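Local coordinates for Sqt1 (Chaetomium thermophilum, PDB 4ZOY), which probably acts as a WD40-repeat chaperone in ribosome biogenesis, capturing its client ribosomal protein while that protein is still being translated, at residues W198-L203 and V255-T260; A335-A340 and V379-S384; G392-S397 and V404-L409. All blocks are in the same frame, centred on the assembly; numbering follows the deposited sequence.

Contact 1. Residues W198-L203 and V255-T260; sequences WSPDGL and VAVSPT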
loop_
_atom_site.group_PDB
_atom_site.type_symbol
_atom_site.label_atom_id
_atom_site.label_comp_id
_atom_site.label_asym_id
_atom_site.label_seq_id
_atom_site.Cartn_x
_atom_site.Cartn_y
_atom_site.Cartn_z
ATOM N N TRP A 198 7.224 -4.072 -4.915
ATOM C CA TRP A 198 8.560 -4.143 -5.492
ATOM C C TRP A 198 9.571 -4.606 -4.468
ATOM O O TRP A 198 9.422 -4.341 -3.276
ATOM C CB TRP A 198 8.995 -2.777 -6.005
ATOM C CG TRP A 198 8.214 -2.224 -7.174
ATOM C CD1 TRP A 198 7.067 -1.477 -7.120
ATOM C CD2 TRP A 198 8.572 -2.307 -8.558
ATOM N NE1 TRP A 198 6.665 -1.129 -8.391
ATOM C CE2 TRP A 198 7.576 -1.626 -9.291
ATOM C CE3 TRP A 198 9.622 -2.922 -9.252
ATOM C CZ2 TRP A 198 7.617 -1.525 -10.684
ATOM C CZ3 TRP A 198 9.657 -2.821 -10.630
ATOM C CH2 TRP A 198 8.661 -2.128 -11.332
ATOM N N SER A 199 10.632 -5.253 -4.936
ATOM C CA SER A 199 11.810 -5.395 -4.093
ATOM C C SER A 199 12.439 -4.014 -3.858
ATOM O O SER A 199 12.266 -3.110 -4.673
ATOM C CB SER A 199 12.822 -6.357 -4.733
ATOM O OG SER A 199 13.261 -5.887 -6.012
ATOM N N PRO A 200 13.173 -3.840 -2.753
ATOM C CA PRO A 200 13.763 -2.527 -2.455
ATOM C C PRO A 200 14.691 -1.994 -3.548
ATOM O O PRO A 200 14.755 -0.769 -3.706
ATOM C CB PRO A 200 14.534 -2.782 -1.154
ATOM C CG PRO A 200 13.745 -3.886 -0.489
ATOM C CD PRO A 200 13.318 -4.780 -1.624
ATOM N N ASP A 201 15.368 -2.861 -4.297
ATOM C CA ASP A 201 16.205 -2.365 -5.390
ATOM C C ASP A 201 15.402 -2.064 -6.658
ATOM O O ASP A 201 15.953 -1.610 -7.658
ATOM C CB ASP A 201 17.359 -3.339 -5.701
ATOM C CG ASP A 201 16.901 -4.696 -6.213
ATOM O OD1 ASP A 201 15.710 -4.902 -6.519
ATOM O OD2 ASP A 201 17.775 -5.596 -6.320
ATOM N N GLY A 202 14.094 -2.298 -6.609
ATOM C CA GLY A 202 13.228 -1.997 -7.736
ATOM C C GLY A 202 13.397 -2.893 -8.950
ATOM O O GLY A 202 12.851 -2.596 -10.011
ATOM N N LEU A 203 14.140 -3.990 -8.826
ATOM C CA LEU A 203 14.369 -4.862 -9.976
ATOM C C LEU A 203 13.344 -5.982 -10.112
ATOM O O LEU A 203 13.143 -6.527 -11.195
ATOM C CB LEU A 203 15.771 -5.473 -9.919
ATOM C CG LEU A 203 16.909 -4.477 -10.052
ATOM C CD1 LEU A 203 18.247 -5.189 -9.956
ATOM C CD2 LEU A 203 16.785 -3.725 -11.379
ATOM N N VAL A 255 0.935 -8.771 -0.123
ATOM C CA VAL A 255 2.299 -9.142 -0.475
ATOM C C VAL A 255 3.244 -8.051 0.015
ATOM O O VAL A 255 2.900 -6.869 0.014
ATOM C CB VAL A 255 2.437 -9.384 -2.008
ATOM C CG1 VAL A 255 2.152 -8.113 -2.797
ATOM C CG2 VAL A 255 3.821 -9.927 -2.364
ATOM N N ALA A 256 4.427 -8.468 0.456
ATOM C CA ALA A 256 5.458 -7.560 0.930
ATOM C C ALA A 256 6.819 -8.208 0.701
ATOM O O ALA A 256 6.966 -9.434 0.766
ATOM C CB ALA A 256 5.258 -7.214 2.403
ATOM N N VAL A 257 7.817 -7.379 0.408
ATOM C CA VAL A 257 9.180 -7.859 0.213
ATOM C C VAL A 257 10.075 -7.330 1.339
ATOM O O VAL A 257 9.923 -6.198 1.771
ATOM C CB VAL A 257 9.718 -7.435 -1.174
ATOM C CG1 VAL A 257 11.156 -7.916 -1.353
ATOM C CG2 VAL A 257 8.841 -8.000 -2.281
ATOM N N SER A 258 10.995 -8.163 1.832
ATOM C CA SER A 258 11.841 -7.790 2.969
ATOM C C SER A 258 12.866 -6.725 2.585
ATOM O O SER A 258 13.160 -6.553 1.402
ATOM C CB SER A 258 12.543 -9.031 3.531
ATOM O OG SER A 258 13.521 -9.507 2.618
ATOM N N PRO A 259 13.404 -6.001 3.580
ATOM C CA PRO A 259 14.299 -4.872 3.268
ATOM C C PRO A 259 15.577 -5.254 2.520
ATOM O O PRO A 259 16.141 -4.388 1.855
ATOM C CB PRO A 259 14.653 -4.302 4.646
ATOM C CG PRO A 259 13.592 -4.760 5.542
ATOM C CD PRO A 259 13.018 -6.027 5.001
ATOM N N THR A 260 16.040 -6.494 2.647
ATOM C CA THR A 260 17.215 -6.919 1.885
ATOM C C THR A 260 16.853 -7.501 0.529
ATOM O O THR A 260 17.731 -7.840 -0.260
ATOM C CB THR A 260 18.020 -7.983 2.632
ATOM O OG1 THR A 260 17.195 -9.137 2.826
ATOM C CG2 THR A 260 18.502 -7.457 3.974
#
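Val257, the last residue of strand 252-257, turns its side chain toward the start of the 199-202 turn, and its two methyl groups divide the work. CG1, anti to the backbone N (chi1 179°), touches Ser199 CA at 3.8 Å and also reaches the proline ring, where Pro200 CD lies 3.8 Å from Val257 CG1. CG2 rests instead beside the carbonyl of Trp198, with Val257 CG2 and Trp198 O 3.8 Å apart. A beta-branched residue suits this place because it spreads over two neighbouring parts of a bending backbone. At Ser258 it is the backbone that meets the turn: Ser258 O comes within 3.3 Å of Pro200 CG. Pro259 O lies 3.4 Å from the same Pro200 CG, so the exposed proline ring rests against two successive carbonyls.

Residues 199-202, Ser-Pro-Asp-Gly, form a type I turn linking the first and second strands of a WD40 blade. Asp201 OD1 receives Ser199 OG at 2.7 Å and, from the other face of the carboxylate, Leu203 N at 2.9 Å, the latter an Asx turn. Pro200 has the phi (-58°) that the second position of the turn needs, and Gly202 the positive phi at its end.

This blade-to-blade seam sets the turn after the first strand of one blade (193-198) against the end of the first strand of the next (252-257). On one flank Trp198 NE1 bonds to Ala146 O of strand 142-147; on the other, Ser258 and Pro259 pack on Phe336 of strand 331-336.

Contact 2. Residues A335-A340 and V379-S384; sequences AFSPSA and VEFVKS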
loop_
_atom_site.group_PDB
_atom_site.type_symbol
_atom_site.label_atom_id
_atom_site.label_comp_id
_atom_site.label_asym_id
_atom_site.label_seq_id
_atom_site.Cartn_x
_atom_site.Cartn_y
_atom_site.Cartn_z
ATOM N N ALA A 335 3.581 -6.091 6.272
ATOM C CA ALA A 335 4.708 -5.160 6.216
ATOM C C ALA A 335 5.908 -5.688 6.961
ATOM O O ALA A 335 5.807 -6.119 8.113
ATOM C CB ALA A 335 4.301 -3.811 6.776
ATOM N N PHE A 336 7.054 -5.679 6.288
ATOM C CA PHE A 336 8.328 -5.882 6.959
ATOM C C PHE A 336 8.805 -4.576 7.578
ATOM O O PHE A 336 8.714 -3.514 6.950
ATOM C CB PHE A 336 9.397 -6.382 5.979
ATOM C CG PHE A 336 9.233 -7.819 5.562
ATOM C CD1 PHE A 336 9.829 -8.840 6.290
ATOM C CD2 PHE A 336 8.507 -8.142 4.431
ATOM C CE1 PHE A 336 9.694 -10.169 5.893
ATOM C CE2 PHE A 336 8.367 -9.466 4.027
ATOM C CZ PHE A 336 8.970 -10.476 4.759
ATOM N N SER A 337 9.322 -4.646 8.794
ATOM C CA SER A 337 9.971 -3.486 9.374
ATOM C C SER A 337 11.194 -3.122 8.551
ATOM O O SER A 337 11.944 -4.007 8.139
ATOM C CB SER A 337 10.373 -3.755 10.817
ATOM O OG SER A 337 11.187 -2.703 11.319
ATOM N N PRO A 338 11.414 -1.823 8.329
ATOM C CA PRO A 338 12.580 -1.405 7.551
ATOM C C PRO A 338 13.896 -1.662 8.280
ATOM O O PRO A 338 14.922 -1.739 7.601
ATOM C CB PRO A 338 12.349 0.101 7.354
ATOM C CG PRO A 338 11.497 0.507 8.507
ATOM C CD PRO A 338 10.593 -0.679 8.759
ATOM N N SER A 339 13.886 -1.798 9.604
ATOM C CA SER A 339 15.155 -1.974 10.318
ATOM C C SER A 339 15.128 -2.886 11.547
ATOM O O SER A 339 16.165 -3.108 12.166
ATOM C CB SER A 339 15.693 -0.609 10.737
ATOM O OG SER A 339 14.787 0.033 11.607
ATOM N N ALA A 340 13.967 -3.414 11.910
ATOM C CA ALA A 340 13.899 -4.422 12.961
ATOM C C ALA A 340 13.545 -5.746 12.295
ATOM O O ALA A 340 12.919 -5.755 11.238
ATOM C CB ALA A 340 12.869 -4.045 14.020
ATOM N N VAL A 379 -1.505 -1.940 7.641
ATOM C CA VAL A 379 -0.454 -1.726 8.627
ATOM C C VAL A 379 0.767 -1.189 7.898
ATOM O O VAL A 379 1.057 -1.579 6.752
ATOM C CB VAL A 379 -0.085 -3.009 9.407
ATOM C CG1 VAL A 379 -1.294 -3.566 10.135
ATOM C CG2 VAL A 379 0.538 -4.093 8.485
ATOM N N GLU A 380 1.484 -0.280 8.550
ATOM C CA GLU A 380 2.651 0.348 7.915
ATOM C C GLU A 380 3.602 0.881 8.969
ATOM O O GLU A 380 3.180 1.610 9.878
ATOM C CB GLU A 380 2.220 1.475 6.974
ATOM C CG GLU A 380 3.386 2.098 6.203
ATOM C CD GLU A 380 2.949 3.303 5.402
ATOM O OE1 GLU A 380 2.425 3.131 4.273
ATOM O OE2 GLU A 380 3.122 4.428 5.901
ATOM N N PHE A 381 4.882 0.518 8.862
ATOM C CA PHE A 381 5.873 0.999 9.819
ATOM C C PHE A 381 6.216 2.451 9.585
ATOM O O PHE A 381 6.306 2.910 8.442
ATOM C CB PHE A 381 7.152 0.161 9.742
ATOM C CG PHE A 381 7.020 -1.183 10.372
ATOM C CD1 PHE A 381 7.299 -1.363 11.716
ATOM C CD2 PHE A 381 6.606 -2.278 9.623
ATOM C CE1 PHE A 381 7.171 -2.618 12.315
ATOM C CE2 PHE A 381 6.473 -3.528 10.212
ATOM C CZ PHE A 381 6.753 -3.701 11.556
ATOM N N VAL A 382 6.410 3.171 10.685
ATOM C CA VAL A 382 6.953 4.524 10.626
ATOM C C VAL A 382 8.424 4.442 10.207
ATOM O O VAL A 382 9.218 3.746 10.840
ATOM C CB VAL A 382 6.830 5.247 11.980
ATOM C CG1 VAL A 382 7.405 6.658 11.881
ATOM C CG2 VAL A 382 5.377 5.282 12.433
ATOM N N LYS A 383 8.770 5.167 9.153
ATOM C CA LYS A 383 10.116 5.062 8.577
ATOM C C LYS A 383 11.178 5.724 9.439
ATOM O O LYS A 383 12.258 5.161 9.653
ATOM C CB LYS A 383 10.125 5.662 7.172
ATOM C CG LYS A 383 9.271 4.859 6.197
ATOM C CD LYS A 383 9.648 5.108 4.743
ATOM C CE LYS A 383 8.834 6.229 4.139
ATOM N NZ LYS A 383 9.104 6.356 2.673
ATOM N N SER A 384 10.873 6.912 9.939
ATOM C CA SER A 384 11.849 7.678 10.703
ATOM C C SER A 384 11.193 8.325 11.905
ATOM O O SER A 384 10.954 9.528 11.894
ATOM C CB SER A 384 12.492 8.744 9.826
ATOM O OG SER A 384 13.119 8.169 8.695
HETATM O O HOH W 1 14.143 2.439 10.341
#
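At the seam between two neighbouring blades of the beta-propeller, where strands 331-336 and 376-381 run out into their loops, the ring of Phe381 lies against Ser337. The serine stands over one face of the ring: its CB makes a CH-pi contact 3.7 Å from the centroid of the Phe381 ring, only 14° off the normal, and its CA also lies above this face. At the ring edge, Phe381 CE2 comes within 3.4 Å of Ala335 O, placing a slightly positive aromatic C-H beside a carbonyl oxygen. The methyl of Ala335 sits between two side chains, with Ala335 CB touching Phe381 CD2 at 4.0 Å and Val379 CG2 at 4.1 Å. Beyond the serine, Pro338 CD packs on Phe381 CB at 3.7 Å.

A serine is well suited to carry the ring, since its polar end is occupied elsewhere. Ser337 OG sits anti to its backbone N (chi1 171°), beside the carbonyl carbon. There Ser337 OG accepts from Ala340 N at 2.9 Å in an ST motif and also bonds to Gly392 O. Phe381 itself, buried, extends the apolar surroundings through Ile342, Ala344, Leu395 and Leu409.

Packing of side chains between the faces of successive sheets is what holds a WD40 propeller together; here Phe381 of one blade fills the seam against the strand end and turn of the blade before it.

Contact 3. Residues G392-S397 and V404-L409; sequences GWLLTS and VRRWDL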
loop_
_atom_site.group_PDB
_atom_site.type_symbol
_atom_site.label_atom_id
_atom_site.label_comp_id
_atom_site.label_asym_id
_atom_site.label_seq_id
_atom_site.Cartn_x
_atom_site.Cartn_y
_atom_site.Cartn_z
ATOM N N GLY A 392 12.085 1.245 13.362
ATOM C CA GLY A 392 11.706 -0.113 13.005
ATOM C C GLY A 392 10.676 -0.766 13.913
ATOM O O GLY A 392 10.178 -1.837 13.595
ATOM N N TRP A 393 10.337 -0.129 15.025
ATOM C CA TRP A 393 9.486 -0.783 16.035
ATOM C C TRP A 393 8.086 -0.196 16.154
ATOM O O TRP A 393 7.265 -0.720 16.900
ATOM C CB TRP A 393 10.170 -0.732 17.411
ATOM C CG TRP A 393 11.413 -1.527 17.435
ATOM C CD1 TRP A 393 12.687 -1.046 17.401
ATOM C CD2 TRP A 393 11.518 -2.955 17.476
ATOM N NE1 TRP A 393 13.586 -2.088 17.433
ATOM C CE2 TRP A 393 12.895 -3.269 17.477
ATOM C CE3 TRP A 393 10.590 -3.997 17.520
ATOM C CZ2 TRP A 393 13.363 -4.583 17.516
ATOM C CZ3 TRP A 393 11.055 -5.299 17.557
ATOM C CH2 TRP A 393 12.432 -5.581 17.554
ATOM N N LEU A 394 7.827 0.878 15.419
ATOM C CA LEU A 394 6.552 1.580 15.507
ATOM C C LEU A 394 5.694 1.305 14.272
ATOM O O LEU A 394 6.105 1.563 13.137
ATOM C CB LEU A 394 6.791 3.081 15.679
ATOM C CG LEU A 394 7.249 3.499 17.083
ATOM C CD1 LEU A 394 7.713 4.944 17.080
ATOM C CD2 LEU A 394 6.136 3.284 18.105
ATOM N N LEU A 395 4.500 0.789 14.523
ATOM C CA LEU A 395 3.582 0.357 13.471
ATOM C C LEU A 395 2.286 1.135 13.562
ATOM O O LEU A 395 1.670 1.204 14.632
ATOM C CB LEU A 395 3.295 -1.142 13.597
ATOM C CG LEU A 395 2.435 -1.739 12.477
ATOM C CD1 LEU A 395 3.313 -2.075 11.284
ATOM C CD2 LEU A 395 1.687 -2.972 12.965
ATOM N N THR A 396 1.869 1.706 12.442
ATOM C CA THR A 396 0.560 2.361 12.361
ATOM C C THR A 396 -0.427 1.445 11.663
ATOM O O THR A 396 -0.092 0.812 10.659
ATOM C CB THR A 396 0.663 3.679 11.611
ATOM O OG1 THR A 396 1.684 4.467 12.218
ATOM C CG2 THR A 396 -0.659 4.468 11.675
ATOM N N SER A 397 -1.642 1.364 12.203
ATOM C CA SER A 397 -2.673 0.520 11.612
ATOM C C SER A 397 -3.996 1.278 11.486
ATOM O O SER A 397 -4.258 2.219 12.248
ATOM C CB SER A 397 -2.881 -0.750 12.432
ATOM O OG SER A 397 -3.385 -0.446 13.722
ATOM N N VAL A 404 -7.584 4.733 13.864
ATOM C CA VAL A 404 -6.178 4.579 13.501
ATOM C C VAL A 404 -5.401 4.391 14.791
ATOM O O VAL A 404 -5.640 5.087 15.778
ATOM C CB VAL A 404 -5.642 5.800 12.732
ATOM C CG1 VAL A 404 -4.177 5.584 12.334
ATOM C CG2 VAL A 404 -6.498 6.070 11.515
ATOM N N ARG A 405 -4.485 3.430 14.805
ATOM C CA ARG A 405 -3.714 3.165 16.011
ATOM C C ARG A 405 -2.232 3.091 15.718
ATOM O O ARG A 405 -1.824 2.845 14.588
ATOM C CB ARG A 405 -4.187 1.868 16.679
ATOM C CG ARG A 405 -5.590 1.973 17.264
ATOM C CD ARG A 405 -5.979 0.819 18.172
ATOM N NE ARG A 405 -7.246 1.154 18.825
ATOM C CZ ARG A 405 -8.438 0.842 18.335
ATOM N NH1 ARG A 405 -8.548 0.146 17.214
ATOM N NH2 ARG A 405 -9.540 1.227 18.977
ATOM N N ARG A 406 -1.418 3.318 16.745
ATOM C CA ARG A 406 0.005 3.107 16.571
ATOM C C ARG A 406 0.503 2.234 17.701
ATOM O O ARG A 406 0.087 2.383 18.860
ATOM C CB ARG A 406 0.769 4.406 16.515
ATOM C CG ARG A 406 2.233 4.118 16.197
ATOM C CD ARG A 406 2.939 5.343 15.851
ATOM N NE ARG A 406 2.487 5.928 14.603
ATOM C CZ ARG A 406 2.724 7.190 14.272
ATOM N NH1 ARG A 406 3.356 7.989 15.135
ATOM N NH2 ARG A 406 2.340 7.663 13.111
ATOM N N TRP A 407 1.387 1.315 17.335
ATOM C CA TRP A 407 1.816 0.236 18.200
ATOM C C TRP A 407 3.320 0.231 18.344
ATOM O O TRP A 407 4.047 0.474 17.374
ATOM C CB TRP A 407 1.372 -1.115 17.642
ATOM C CG TRP A 407 -0.065 -1.172 17.263
ATOM C CD1 TRP A 407 -0.605 -0.876 16.048
ATOM C CD2 TRP A 407 -1.147 -1.565 18.105
ATOM N NE1 TRP A 407 -1.964 -1.062 16.081
ATOM C CE2 TRP A 407 -2.323 -1.475 17.337
ATOM C CE3 TRP A 407 -1.238 -1.967 19.442
ATOM C CZ2 TRP A 407 -3.574 -1.784 17.854
ATOM C CZ3 TRP A 407 -2.478 -2.276 19.955
ATOM C CH2 TRP A 407 -3.630 -2.184 19.163
ATOM N N ASP A 408 3.758 -0.051 19.564
ATOM C CA ASP A 408 5.152 -0.313 19.896
ATOM C C ASP A 408 5.334 -1.827 19.892
ATOM O O ASP A 408 4.785 -2.524 20.744
ATOM C CB ASP A 408 5.465 0.320 21.266
ATOM C CG ASP A 408 6.785 -0.131 21.874
ATOM O OD1 ASP A 408 7.606 -0.807 21.223
ATOM O OD2 ASP A 408 6.988 0.235 23.054
ATOM N N LEU A 409 6.104 -2.336 18.932
ATOM C CA LEU A 409 6.198 -3.781 18.728
ATOM C C LEU A 409 7.415 -4.412 19.400
ATOM O O LEU A 409 7.758 -5.552 19.098
ATOM C CB LEU A 409 6.220 -4.106 17.229
ATOM C CG LEU A 409 4.990 -3.650 16.429
ATOM C CD1 LEU A 409 5.091 -4.169 15.003
ATOM C CD2 LEU A 409 3.682 -4.097 17.075
#
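In the beta hairpin formed by the second and third strands of a WD40 blade, Ser397 and Trp407 are bonded as in the Asp-His-Ser/Thr-Trp tetrad of WD40 repeats, with His371 as the probable histidine. Trp407 NE1 donates to Ser397 OG at 2.8 Å, nearly straight at 166°, with the oxygen in the indole plane. Ser397 OG lies between its backbone N and carbonyl carbon (chi1 65°), within reach of the indole, and it bonds as well to His371 NE2 in the loop ahead of strand 376-381. Trp407 and Asp408 match the Trp-Asp pair that gives the WD repeat its name.

The backbone ladder is antiparallel. Leu395 and Trp407 form a hydrogen-bonded pair, Trp407 N reaching Leu395 O at 2.7 Å; Ser397 and Arg405 form the next, and Leu409 N to Trp393 O continues the bonding past the strand ends. On the face of Leu395 and Trp407, Leu395 CB packs on Leu409 CD1 at 3.8 Å.

Thr396 and Arg406 meet on the other face. The arginine chain bends at chi3 (-67°), turning Arg406 NE to Thr396 OG1 at 2.9 Å, with the oxygen near the guanidinium plane. Gln462 holds the same hydroxyl, and Gly466 O takes Arg406 NH2.

Polar side chains thus crosslink both faces of the hairpin, and because Ser397 also bonds to His371, the hairpin is tied to the loop leading into its blade.

Overall arrangement
From the N terminus, contact 1 comes first, closing a long excursion through most of one blade by bringing 255-260 back to the turn at 198-203. One blade further on, contact 2 spans the rest of the blade that begins with strand 331-336, joining 335-340 to 379-384, and contact 3 closes the short hairpin 392-397/404-409. The three follow one another in series, without nesting or crossing. Contacts 1 and 2 touch where Phe336 packs on Val257 and Ser258; contacts 2 and 3 share a sheet, with Glu380 N bonding to Thr396 O. Contacts 1 and 2 join neighbouring blades, contact 3 builds one from within, and together they link four successive sheets of an eight-bladed propeller.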